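Local coordinates for protein dual oxidase maturation factor 1 (PDB 6WXU) that may be required for the maturation of the dual oxidase DUOX1 and its transport from the endoplasmic reticulum to the plasma membrane, at residues B[211-214]-B[215-219]. Numbering follows the deposited sequence.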
loop_
_atom_site.group_PDB
_atom_site.type_symbol
_atom_site.label_atom_id
_atom_site.label_comp_id
_atom_site.label_asym_id
_atom_site.label_seq_id
_atom_site.Cartn_x
_atom_site.Cartn_y
_atom_site.Cartn_z
ATOM N N LEU B 211 23.926 8.781 -40.946
ATOM C CA LEU B 211 22.823 9.693 -41.232
ATOM C C LEU B 211 21.566 9.300 -40.468
ATOM O O LEU B 211 20.828 10.166 -39.991
ATOM C CB LEU B 211 22.544 9.727 -42.731
ATOM C CG LEU B 211 23.494 10.569 -43.571
ATOM C CD1 LEU B 211 23.133 10.449 -45.033
ATOM C CD2 LEU B 211 23.425 12.009 -43.133
ATOM N N ALA B 212 21.299 8.000 -40.346
ATOM C CA ALA B 212 20.152 7.561 -39.562
ATOM C C ALA B 212 20.355 7.857 -38.085
ATOM O O ALA B 212 19.420 8.284 -37.396
ATOM C CB ALA B 212 19.906 6.073 -39.784
ATOM N N THR B 213 21.570 7.637 -37.581
ATOM C CA THR B 213 21.869 7.976 -36.195
ATOM C C THR B 213 21.586 9.443 -35.906
ATOM O O THR B 213 21.158 9.786 -34.799
ATOM C CB THR B 213 23.324 7.637 -35.880
ATOM O OG1 THR B 213 23.561 6.255 -36.166
ATOM C CG2 THR B 213 23.630 7.894 -34.424
ATOM N N GLY B 214 21.808 10.318 -36.881
ATOM C CA GLY B 214 21.502 11.724 -36.699
ATOM C C GLY B 214 20.033 12.062 -36.862
ATOM O O GLY B 214 19.476 12.867 -36.105
ATOM N N LEU B 215 19.388 11.447 -37.856
ATOM C CA LEU B 215 17.994 11.766 -38.138
ATOM C C LEU B 215 17.072 11.321 -37.017
ATOM O O LEU B 215 16.056 11.974 -36.762
ATOM C CB LEU B 215 17.561 11.135 -39.456
ATOM C CG LEU B 215 18.153 11.758 -40.718
ATOM C CD1 LEU B 215 17.717 10.979 -41.937
ATOM C CD2 LEU B 215 17.741 13.210 -40.840
ATOM N N PHE B 216 17.396 10.231 -36.328
ATOM C CA PHE B 216 16.522 9.818 -35.239
ATOM C C PHE B 216 16.686 10.694 -34.004
ATOM O O PHE B 216 15.720 10.890 -33.259
ATOM C CB PHE B 216 16.752 8.349 -34.908
ATOM C CG PHE B 216 16.091 7.420 -35.877
ATOM C CD1 PHE B 216 14.743 7.150 -35.780
ATOM C CD2 PHE B 216 16.811 6.838 -36.898
ATOM C CE1 PHE B 216 14.129 6.310 -36.671
ATOM C CE2 PHE B 216 16.202 5.996 -37.793
ATOM C CZ PHE B 216 14.861 5.731 -37.680
ATOM N N GLN B 217 17.871 11.259 -33.783
ATOM C CA GLN B 217 18.013 12.250 -32.722
ATOM C C GLN B 217 17.197 13.497 -33.033
ATOM O O GLN B 217 16.504 14.034 -32.160
ATOM C CB GLN B 217 19.483 12.607 -32.527
ATOM C CG GLN B 217 20.351 11.436 -32.138
ATOM C CD GLN B 217 21.796 11.829 -31.966
ATOM O OE1 GLN B 217 22.109 12.993 -31.729
ATOM N NE2 GLN B 217 22.688 10.862 -32.091
ATOM N N LEU B 218 17.260 13.969 -34.279
ATOM C CA LEU B 218 16.452 15.129 -34.643
ATOM C C LEU B 218 14.962 14.824 -34.565
ATOM O O LEU B 218 14.161 15.714 -34.256
ATOM C CB LEU B 218 16.831 15.616 -36.037
ATOM C CG LEU B 218 18.256 16.149 -36.172
ATOM C CD1 LEU B 218 18.421 16.882 -37.481
ATOM C CD2 LEU B 218 18.602 17.050 -35.008
ATOM N N LEU B 219 14.566 13.580 -34.826
ATOM C CA LEU B 219 13.161 13.220 -34.664
ATOM C C LEU B 219 12.750 13.241 -33.198
ATOM O O LEU B 219 11.620 13.622 -32.872
ATOM C CB LEU B 219 12.893 11.850 -35.275
ATOM C CG LEU B 219 11.912 11.830 -36.443
ATOM C CD1 LEU B 219 12.435 12.678 -37.585
ATOM C CD2 LEU B 219 11.679 10.406 -36.892
#
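F216 turns CG away from its own carbonyl carbon and beside its backbone N (chi1 -78°), which brings the CD2/CE2 edge of the ring back beside A212, one turn earlier. The ring meets A212 with this edge. CE2 lies 4.2 Å from the methyl CB of A212, and the carbonyl O of A212 sits at the ring edge, near its plane. That same oxygen accepts the backbone N-H of F216 at 3.0 Å, with an N-H...O angle of 160°. In T213 the methyl CG2 points opposite the backbone N (the hydroxyl at chi1 -56°), which sets it alongside the side chain of Q217. The two side chains point the same way, and Q217 CG packs on the carbonyl O of T213. T213 OG1 turns back instead and hydrogen-bonds to the carbonyl O of M209, which satisfies this hydroxyl on a buried face of the helix. L215 places CG against the carbonyl O of L211, the acceptor of its own backbone N at 2.9 Å. A third backbone bond joins L218 N to G214 O at 3.1 Å, and L218 CG lies beside this oxygen.

The side chains face three other helices. F216 touches V186 and A187 of helix 170-199, T213 and Q217 reach I67 of helix 50-72, and L211, L215 and L218 meet I262 of helix 249-273. Without the ring, as with an alanine here, a gap would probably open beside A212, and V186 and A187 would lose their apolar partner. The pattern is that of a regular alpha-helix with i to i+4 backbone bonds, here a little over two turns of helix 203-224, most of which falls in the predicted transmembrane span 206-226, packed within the helical bundle of this DUOXA-family protein.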